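Long-range contacts in Phospholipase/Carboxylesterase (PDB 4H0C), which probably hydrolyses carboxylic ester bonds, perhaps including palmitoyl thioesters on proteins, as an alpha/beta hydrolase: residues 27-32 with 54-59; 5-10 with 60-65; 113-118 with 128-133. All blocks are in the same frame, centred on the assembly; numbering follows the deposited sequence.

Overall arrangement
All three contacts sit on or beside the central, mostly parallel sheet of an alpha/beta hydrolase fold. Contact 1 joins the ends of neighbouring strands 23-28 and 50-55, and along the chain it is nested inside the loop closed by contact 2, where the N-terminal segment meets the loop after strand 50-55; their centres are 8 Å apart. Contact 3 follows later in the chain, packing helix 109-120 on strand 127-131, about 13 Å from contact 1 and 17 Å from contact 2, centre to centre. L113 touches both L28 and W62, so helix 109-120, which follows the probable nucleophile elbow, packs against both earlier contacts.

Contact 1 of 3, residues 27-32 with 54-59; sequences MLHGRG and APQATN
Hydrogen bonding here centres on H29, just past the end of strand 23-28. The imidazole CG sits between the backbone N and the carbonyl carbon (chi1 69°), which turns the ring toward 54-59. Its NE2 accepts the backbone N-H of A57 at 3.0 Å, nearly straight and close to the ring plane, while ND1 donates to G30 O at 2.8 Å along a carbonyl lone pair. Both ring nitrogens are thus used, with the proton on ND1. Where the strands begin to part, one water bridges them: it donates to M27 O and P55 O, and accepts from H29 N. Within the strands, A54 CA approaches M27 O at 3.4 Å in a CA-H...O contact. Q56 bends back at chi2 so that NE2 reaches A57 O, and its OE1 takes the backbone N of A35.

The one tight apolar pair is L28 CD2 on P55 CG, 3.4 Å apart and crossing obliquely; A57 CB also lies against H29 CE1. The contact closes the beta-alpha-beta unit of strand 23-28, helix 35-39 and strand 50-55; I38 covers M27 and H29, while L28 and P55 face helix 77-94, L28 also meeting helix 109-120.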
loop_
_atom_site.group_PDB
_atom_site.type_symbol
_atom_site.label_atom_id
_atom_site.label_comp_id
_atom_site.label_asym_id
_atom_site.label_seq_id
_atom_site.Cartn_x
_atom_site.Cartn_y
_atom_site.Cartn_z
HETATM N N MSE A 27 1.345 0.558 -7.265
HETATM C CA MSE A 27 0.176 1.354 -6.882
HETATM C C MSE A 27 -1.023 0.428 -6.711
HETATM O O MSE A 27 -1.335 -0.351 -7.602
HETATM C CB MSE A 27 -0.105 2.448 -7.924
HETATM C CG MSE A 27 1.139 3.285 -8.221
HETATM SE SE MSE A 27 0.743 4.767 -9.351
HETATM C CE MSE A 27 -0.223 5.889 -8.092
ATOM N N LEU A 28 -1.697 0.535 -5.569
ATOM C CA LEU A 28 -2.763 -0.392 -5.196
ATOM C C LEU A 28 -4.064 0.375 -5.008
ATOM O O LEU A 28 -4.175 1.228 -4.121
ATOM C CB LEU A 28 -2.374 -1.204 -3.939
ATOM C CG LEU A 28 -1.062 -2.023 -4.072
ATOM C CD1 LEU A 28 -0.671 -2.664 -2.750
ATOM C CD2 LEU A 28 -1.183 -3.109 -5.136
ATOM N N HIS A 29 -5.032 0.061 -5.865
ATOM C CA HIS A 29 -6.341 0.692 -5.861
ATOM C C HIS A 29 -7.195 0.268 -4.688
ATOM O O HIS A 29 -6.929 -0.753 -4.009
ATOM C CB HIS A 29 -7.087 0.430 -7.173
ATOM C CG HIS A 29 -7.524 -1.020 -7.379
ATOM N ND1 HIS A 29 -8.598 -1.580 -6.734
ATOM C CD2 HIS A 29 -7.037 -1.997 -8.245
ATOM C CE1 HIS A 29 -8.759 -2.862 -7.164
ATOM N NE2 HIS A 29 -7.789 -3.120 -8.073
ATOM N N GLY A 30 -8.246 1.042 -4.467
ATOM C CA GLY A 30 -9.179 0.778 -3.386
ATOM C C GLY A 30 -10.343 -0.138 -3.748
ATOM O O GLY A 30 -10.432 -0.644 -4.867
ATOM N N ARG A 31 -11.237 -0.339 -2.786
ATOM C CA ARG A 31 -12.387 -1.238 -2.963
ATOM C C ARG A 31 -13.313 -0.715 -4.061
ATOM O O ARG A 31 -13.737 0.456 -4.026
ATOM C CB ARG A 31 -13.161 -1.403 -1.654
ATOM C CG ARG A 31 -14.183 -2.536 -1.675
ATOM C CD ARG A 31 -15.003 -2.554 -0.386
ATOM N NE ARG A 31 -14.114 -2.718 0.777
ATOM C CZ ARG A 31 -13.718 -3.898 1.266
ATOM N NH1 ARG A 31 -14.154 -5.037 0.731
ATOM N NH2 ARG A 31 -12.889 -3.940 2.295
ATOM N N GLY A 32 -13.639 -1.585 -5.011
ATOM C CA GLY A 32 -14.472 -1.194 -6.158
ATOM C C GLY A 32 -13.720 -0.396 -7.213
ATOM O O GLY A 32 -14.325 0.095 -8.172
ATOM N N ALA A 54 0.536 -1.355 -11.544
ATOM C CA ALA A 54 -0.694 -1.343 -10.765
ATOM C C ALA A 54 -1.440 -2.658 -11.023
ATOM O O ALA A 54 -2.005 -2.841 -12.104
ATOM C CB ALA A 54 -1.554 -0.151 -11.147
ATOM N N PRO A 55 -1.421 -3.589 -10.049
ATOM C CA PRO A 55 -2.162 -4.830 -10.271
ATOM C C PRO A 55 -3.651 -4.573 -10.134
ATOM O O PRO A 55 -4.053 -3.715 -9.339
ATOM C CB PRO A 55 -1.668 -5.763 -9.149
ATOM C CG PRO A 55 -1.173 -4.856 -8.077
ATOM C CD PRO A 55 -0.625 -3.630 -8.803
ATOM N N GLN A 56 -4.463 -5.288 -10.914
ATOM C CA GLN A 56 -5.911 -5.138 -10.838
ATOM C C GLN A 56 -6.509 -6.255 -9.994
ATOM O O GLN A 56 -6.271 -7.430 -10.279
ATOM C CB GLN A 56 -6.529 -5.184 -12.251
ATOM C CG GLN A 56 -8.049 -5.282 -12.249
ATOM C CD GLN A 56 -8.717 -3.992 -11.785
ATOM O OE1 GLN A 56 -8.404 -2.902 -12.292
ATOM N NE2 GLN A 56 -9.649 -4.105 -10.825
ATOM N N ALA A 57 -7.334 -5.892 -9.010
ATOM C CA ALA A 57 -7.999 -6.887 -8.170
ATOM C C ALA A 57 -9.146 -7.558 -8.912
ATOM O O ALA A 57 -9.929 -6.908 -9.613
ATOM C CB ALA A 57 -8.503 -6.272 -6.872
ATOM N N THR A 58 -9.222 -8.879 -8.757
ATOM C CA THR A 58 -10.384 -9.630 -9.178
ATOM C C THR A 58 -11.550 -9.149 -8.325
ATOM O O THR A 58 -11.367 -8.853 -7.146
ATOM C CB THR A 58 -10.118 -11.137 -9.021
ATOM O OG1 THR A 58 -9.100 -11.502 -9.961
ATOM C CG2 THR A 58 -11.372 -11.977 -9.298
ATOM N N ASN A 59 -12.720 -9.017 -8.950
ATOM C CA ASN A 59 -13.920 -8.432 -8.322
ATOM C C ASN A 59 -13.746 -6.964 -7.917
ATOM O O ASN A 59 -14.563 -6.406 -7.151
ATOM C CB ASN A 59 -14.385 -9.285 -7.145
ATOM C CG ASN A 59 -14.823 -10.681 -7.573
ATOM O OD1 ASN A 59 -15.437 -10.838 -8.626
ATOM N ND2 ASN A 59 -14.510 -11.700 -6.761
HETATM O O HOH W 1 -3.830 -1.207 -8.340
#

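Contact 2 of 3, residues 5-10 with 60-65; sequences YTHSKQ and NSWYPY
Neither backbone is helix or strand here, and the chains stay well apart, with H7 and W62 the closest CA pair at 7.8 Å, so side chains from 5-10 span the gap to carbonyls of 60-65. H7 does most of this. With CG anti to the carbonyl carbon (chi1 -63°), its NE2 donates to W62 O at 2.8 Å; the bond is fairly straight at NE2 and near the ring plane, but meets the carbonyl from above its plane. ND1 accepts the N-H of T58, so both nitrogens are engaged and the ring is fixed in its rotation. W62 then turns an edge to one face of H7: CE3 lies 3.8 Å above the plane, over the ring centre, in an edge-to-face pair with the planes at 55°.

The 60-65 loop follows strand 50-55 of the alpha/beta hydrolase sheet, and W62 carries the contact inward, its NE1 bonded to H29 O and its ring stacked on H29, with L113 of helix 109-120 also against it.

Y5 adds the outer bond. Its OH donates to S61 O at 2.8 Å, again from above the carbonyl plane, and the same oxygen lies at the edge of H7, 3.1 Å from CE1. P64 CD slides past the tyrosine in the opposite direction, 4.2 Å from CE2. Beyond S61, whose OG bonds to Q109, the hydroxyl of Y63 binds a citrate, probably from the crystallisation liquor.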
loop_
_atom_site.group_PDB
_atom_site.type_symbol
_atom_site.label_atom_id
_atom_site.label_comp_id
_atom_site.label_asym_id
_atom_site.label_seq_id
_atom_site.Cartn_x
_atom_site.Cartn_y
_atom_site.Cartn_z
ATOM N N TYR A 5 -11.907 -16.608 -3.643
ATOM C CA TYR A 5 -11.500 -16.224 -4.995
ATOM C C TYR A 5 -10.009 -15.933 -5.092
ATOM O O TYR A 5 -9.340 -15.731 -4.071
ATOM C CB TYR A 5 -12.364 -15.072 -5.557
ATOM C CG TYR A 5 -12.317 -13.737 -4.823
ATOM C CD1 TYR A 5 -11.512 -12.683 -5.293
ATOM C CD2 TYR A 5 -13.131 -13.503 -3.717
ATOM C CE1 TYR A 5 -11.481 -11.460 -4.645
ATOM C CE2 TYR A 5 -13.123 -12.274 -3.064
ATOM C CZ TYR A 5 -12.290 -11.257 -3.529
ATOM O OH TYR A 5 -12.257 -10.037 -2.900
ATOM N N THR A 6 -9.511 -15.969 -6.335
ATOM C CA THR A 6 -8.114 -15.780 -6.691
ATOM C C THR A 6 -7.966 -14.435 -7.378
ATOM O O THR A 6 -8.811 -14.065 -8.181
ATOM C CB THR A 6 -7.698 -16.872 -7.723
ATOM O OG1 THR A 6 -7.845 -18.159 -7.129
ATOM C CG2 THR A 6 -6.266 -16.710 -8.213
ATOM N N HIS A 7 -6.889 -13.711 -7.076
ATOM C CA HIS A 7 -6.509 -12.577 -7.918
ATOM C C HIS A 7 -5.626 -13.097 -8.996
ATOM O O HIS A 7 -4.495 -13.520 -8.741
ATOM C CB HIS A 7 -5.845 -11.481 -7.113
ATOM C CG HIS A 7 -6.763 -10.883 -6.091
ATOM N ND1 HIS A 7 -7.804 -10.085 -6.438
ATOM C CD2 HIS A 7 -6.813 -11.020 -4.702
ATOM C CE1 HIS A 7 -8.482 -9.719 -5.333
ATOM N NE2 HIS A 7 -7.887 -10.283 -4.268
ATOM N N SER A 8 -6.157 -13.131 -10.216
ATOM C CA SER A 8 -5.354 -13.541 -11.359
ATOM C C SER A 8 -4.304 -12.465 -11.680
ATOM O O SER A 8 -4.429 -11.311 -11.260
ATOM C CB SER A 8 -6.245 -13.847 -12.568
ATOM O OG SER A 8 -6.887 -12.676 -13.040
ATOM N N LYS A 9 -3.287 -12.848 -12.447
ATOM C CA LYS A 9 -2.154 -11.969 -12.757
ATOM C C LYS A 9 -2.548 -10.905 -13.790
ATOM O O LYS A 9 -2.294 -11.050 -14.982
ATOM C CB LYS A 9 -0.958 -12.804 -13.224
ATOM C CG LYS A 9 0.368 -12.058 -13.331
ATOM C CD LYS A 9 1.512 -13.044 -13.519
ATOM C CE LYS A 9 2.573 -12.523 -14.471
ATOM N NZ LYS A 9 3.489 -13.621 -14.915
ATOM N N GLN A 10 -3.197 -9.855 -13.308
ATOM C CA GLN A 10 -3.610 -8.718 -14.123
ATOM C C GLN A 10 -2.779 -7.509 -13.674
ATOM O O GLN A 10 -3.000 -6.966 -12.587
ATOM C CB GLN A 10 -5.094 -8.431 -13.911
ATOM C CG GLN A 10 -6.081 -9.533 -14.271
ATOM C CD GLN A 10 -7.526 -9.075 -14.081
ATOM O OE1 GLN A 10 -8.207 -9.479 -13.127
ATOM N NE2 GLN A 10 -7.995 -8.220 -14.979
ATOM N N ASN A 60 -12.700 -6.334 -8.463
ATOM C CA ASN A 60 -12.318 -4.959 -8.116
ATOM C C ASN A 60 -12.186 -4.766 -6.601
ATOM O O ASN A 60 -12.390 -3.663 -6.085
ATOM C CB ASN A 60 -13.330 -3.937 -8.660
ATOM C CG ASN A 60 -13.297 -3.790 -10.166
ATOM O OD1 ASN A 60 -12.478 -4.381 -10.855
ATOM N ND2 ASN A 60 -14.201 -2.980 -10.680
ATOM N N SER A 61 -11.834 -5.840 -5.890
ATOM C CA SER A 61 -11.729 -5.782 -4.443
ATOM C C SER A 61 -10.715 -6.794 -3.942
ATOM O O SER A 61 -10.836 -8.000 -4.225
ATOM C CB SER A 61 -13.107 -6.028 -3.800
ATOM O OG SER A 61 -13.011 -6.044 -2.375
ATOM N N TRP A 62 -9.716 -6.302 -3.197
ATOM C CA TRP A 62 -8.648 -7.172 -2.648
ATOM C C TRP A 62 -9.129 -8.261 -1.723
ATOM O O TRP A 62 -8.594 -9.370 -1.737
ATOM C CB TRP A 62 -7.523 -6.342 -2.021
ATOM C CG TRP A 62 -6.910 -5.406 -3.036
ATOM C CD1 TRP A 62 -6.932 -4.008 -3.054
ATOM C CD2 TRP A 62 -6.149 -5.797 -4.224
ATOM N NE1 TRP A 62 -6.260 -3.528 -4.152
ATOM C CE2 TRP A 62 -5.781 -4.556 -4.911
ATOM C CE3 TRP A 62 -5.786 -7.015 -4.782
ATOM C CZ2 TRP A 62 -5.043 -4.563 -6.107
ATOM C CZ3 TRP A 62 -5.048 -7.017 -5.967
ATOM C CH2 TRP A 62 -4.692 -5.812 -6.618
ATOM N N TYR A 63 -10.140 -7.960 -0.921
ATOM C CA TYR A 63 -10.691 -8.945 0.025
ATOM C C TYR A 63 -12.111 -8.467 0.360
ATOM O O TYR A 63 -12.383 -7.253 0.300
ATOM C CB TYR A 63 -9.778 -9.066 1.291
ATOM C CG TYR A 63 -9.318 -7.733 1.842
ATOM C CD1 TYR A 63 -10.168 -6.962 2.657
ATOM C CD2 TYR A 63 -8.066 -7.201 1.511
ATOM C CE1 TYR A 63 -9.769 -5.714 3.133
ATOM C CE2 TYR A 63 -7.654 -5.987 2.012
ATOM C CZ TYR A 63 -8.518 -5.234 2.794
ATOM O OH TYR A 63 -8.134 -4.013 3.253
ATOM N N PRO A 64 -13.023 -9.400 0.704
ATOM C CA PRO A 64 -14.471 -9.081 0.692
ATOM C C PRO A 64 -15.045 -8.184 1.794
ATOM O O PRO A 64 -16.066 -7.534 1.572
ATOM C CB PRO A 64 -15.134 -10.460 0.771
ATOM C CG PRO A 64 -14.094 -11.332 1.426
ATOM C CD PRO A 64 -12.783 -10.846 0.857
ATOM N N TYR A 65 -14.406 -8.171 2.960
ATOM C CA TYR A 65 -14.946 -7.529 4.152
ATOM C C TYR A 65 -14.037 -6.433 4.668
ATOM O O TYR A 65 -12.948 -6.218 4.109
ATOM C CB TYR A 65 -15.173 -8.608 5.218
ATOM C CG TYR A 65 -16.092 -9.708 4.726
ATOM C CD1 TYR A 65 -17.383 -9.403 4.256
ATOM C CD2 TYR A 65 -15.688 -11.039 4.721
ATOM C CE1 TYR A 65 -18.241 -10.396 3.809
ATOM C CE2 TYR A 65 -16.550 -12.038 4.282
ATOM C CZ TYR A 65 -17.812 -11.706 3.821
ATOM O OH TYR A 65 -18.647 -12.700 3.377
#

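Contact 3 of 3, residues 113-118 with 128-133; sequences LTLEYT and IIAFTG
Apolar contacts carry this interface, in which helix 113-118 runs roughly antiparallel to strand 128-131, the N-to-C directions of these short segments 143° apart and their axes 8.4 Å apart at closest approach. T114, L115 and T118 supply the helix side; I128 and A130, two residues apart on the strand, point toward it. I128 uses both branches. Its CG2, anti to the backbone N, meets the methyl CG2 of T114 at 3.6 Å as the two slide past each other in opposite directions. Its longer branch reaches T118 tip to tip, with CD1 3.7 Å from CB and about as near to OG1 and CG2. L115 leans in from the flank: CG rests 3.7 Å from A130 CB, CD2 lies against the same methyl, and CD1 carries on to G133 O at 3.7 Å.

The hydrogen bonds of the two threonines stay within the helix. T118 OG1, set between the backbone N and the carbonyl carbon (chi1 55°), donates to T114 O at 2.8 Å from above the carbonyl plane. That oxygen also takes the helical bond from T118 N, so two donors grip it. T114 OG1 is bonded to G110 O one turn back.

The contact closes the beta-alpha-beta crossover of strand 102-107, helix 109-120 and strand 127-131, deep in the chain. With both hydroxyls satisfied by helix carbonyls, the threonines can offer largely carbon surface to the strand, and the joint between helix and sheet rests on van der Waals packing.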
loop_
_atom_site.group_PDB
_atom_site.type_symbol
_atom_site.label_atom_id
_atom_site.label_comp_id
_atom_site.label_asym_id
_atom_site.label_seq_id
_atom_site.Cartn_x
_atom_site.Cartn_y
_atom_site.Cartn_z
ATOM N N LEU A 113 -3.619 -3.045 2.175
ATOM C CA LEU A 113 -2.853 -4.080 1.490
ATOM C C LEU A 113 -1.368 -3.690 1.374
ATOM O O LEU A 113 -0.473 -4.542 1.551
ATOM C CB LEU A 113 -3.445 -4.365 0.119
ATOM C CG LEU A 113 -2.749 -5.493 -0.660
ATOM C CD1 LEU A 113 -2.729 -6.834 0.086
ATOM C CD2 LEU A 113 -3.415 -5.641 -2.030
ATOM N N THR A 114 -1.114 -2.410 1.092
ATOM C CA THR A 114 0.244 -1.891 1.007
ATOM C C THR A 114 0.979 -2.131 2.329
ATOM O O THR A 114 2.107 -2.628 2.330
ATOM C CB THR A 114 0.266 -0.378 0.686
ATOM O OG1 THR A 114 -0.175 -0.157 -0.656
ATOM C CG2 THR A 114 1.678 0.204 0.891
ATOM N N LEU A 115 0.353 -1.735 3.441
ATOM C CA LEU A 115 0.982 -1.855 4.765
ATOM C C LEU A 115 1.166 -3.327 5.125
ATOM O O LEU A 115 2.214 -3.714 5.630
ATOM C CB LEU A 115 0.140 -1.168 5.827
ATOM C CG LEU A 115 0.181 0.362 5.720
ATOM C CD1 LEU A 115 -0.837 0.912 6.696
ATOM C CD2 LEU A 115 1.582 0.931 6.025
ATOM N N GLU A 116 0.157 -4.150 4.837
ATOM C CA GLU A 116 0.210 -5.561 5.207
ATOM C C GLU A 116 1.305 -6.268 4.421
ATOM O O GLU A 116 2.091 -7.033 4.987
ATOM C CB GLU A 116 -1.151 -6.239 4.991
ATOM C CG GLU A 116 -1.274 -7.656 5.566
ATOM C CD GLU A 116 -1.110 -7.750 7.084
ATOM O OE1 GLU A 116 -1.362 -6.741 7.805
ATOM O OE2 GLU A 116 -0.754 -8.865 7.554
ATOM N N TYR A 117 1.404 -5.974 3.124
ATOM C CA TYR A 117 2.447 -6.601 2.325
ATOM C C TYR A 117 3.851 -6.186 2.754
ATOM O O TYR A 117 4.740 -7.027 2.939
ATOM C CB TYR A 117 2.282 -6.337 0.810
ATOM C CG TYR A 117 3.468 -6.891 0.059
ATOM C CD1 TYR A 117 3.515 -8.242 -0.274
ATOM C CD2 TYR A 117 4.598 -6.100 -0.223
ATOM C CE1 TYR A 117 4.623 -8.782 -0.921
ATOM C CE2 TYR A 117 5.704 -6.635 -0.871
ATOM C CZ TYR A 117 5.718 -7.974 -1.204
ATOM O OH TYR A 117 6.804 -8.528 -1.834
ATOM N N THR A 118 4.048 -4.885 2.895
ATOM C CA THR A 118 5.390 -4.389 3.172
ATOM C C THR A 118 5.860 -4.787 4.574
ATOM O O THR A 118 7.029 -4.962 4.770
ATOM C CB THR A 118 5.542 -2.883 2.943
ATOM O OG1 THR A 118 4.553 -2.201 3.702
ATOM C CG2 THR A 118 5.353 -2.551 1.453
ATOM N N ILE A 128 7.082 4.210 1.255
ATOM C CA ILE A 128 5.774 3.573 1.338
ATOM C C ILE A 128 4.742 4.634 1.676
ATOM O O ILE A 128 4.905 5.374 2.639
ATOM C CB ILE A 128 5.781 2.450 2.413
ATOM C CG1 ILE A 128 6.781 1.350 2.012
ATOM C CG2 ILE A 128 4.382 1.874 2.578
ATOM C CD1 ILE A 128 7.170 0.384 3.137
ATOM N N ILE A 129 3.697 4.731 0.857
ATOM C CA ILE A 129 2.651 5.738 1.047
ATOM C C ILE A 129 1.315 5.044 1.269
ATOM O O ILE A 129 0.794 4.352 0.376
ATOM C CB ILE A 129 2.569 6.643 -0.192
ATOM C CG1 ILE A 129 3.923 7.312 -0.474
ATOM C CG2 ILE A 129 1.468 7.667 0.001
ATOM C CD1 ILE A 129 4.089 7.669 -1.942
ATOM N N ALA A 130 0.764 5.193 2.472
ATOM C CA ALA A 130 -0.493 4.551 2.838
ATOM C C ALA A 130 -1.545 5.599 3.150
ATOM O O ALA A 130 -1.685 6.057 4.305
ATOM C CB ALA A 130 -0.290 3.607 4.016
ATOM N N PHE A 131 -2.265 6.027 2.108
ATOM C CA PHE A 131 -3.345 7.011 2.276
ATOM C C PHE A 131 -4.559 6.318 2.877
ATOM O O PHE A 131 -5.241 5.549 2.196
ATOM C CB PHE A 131 -3.772 7.638 0.936
ATOM C CG PHE A 131 -2.711 8.467 0.252
ATOM C CD1 PHE A 131 -2.174 9.605 0.855
ATOM C CD2 PHE A 131 -2.290 8.134 -1.049
ATOM C CE1 PHE A 131 -1.225 10.379 0.189
ATOM C CE2 PHE A 131 -1.357 8.907 -1.718
ATOM C CZ PHE A 131 -0.810 10.034 -1.096
ATOM N N THR A 132 -4.841 6.628 4.142
ATOM C CA THR A 132 -6.013 6.097 4.874
ATOM C C THR A 132 -6.056 4.571 4.923
ATOM O O THR A 132 -6.932 3.914 4.322
ATOM C CB THR A 132 -7.325 6.685 4.353
ATOM O OG1 THR A 132 -7.168 8.109 4.233
ATOM C CG2 THR A 132 -8.516 6.384 5.342
ATOM N N GLY A 133 -5.101 4.002 5.640
ATOM C CA GLY A 133 -5.062 2.563 5.807
ATOM C C GLY A 133 -4.362 2.157 7.089
ATOM O O GLY A 133 -3.716 2.973 7.759
#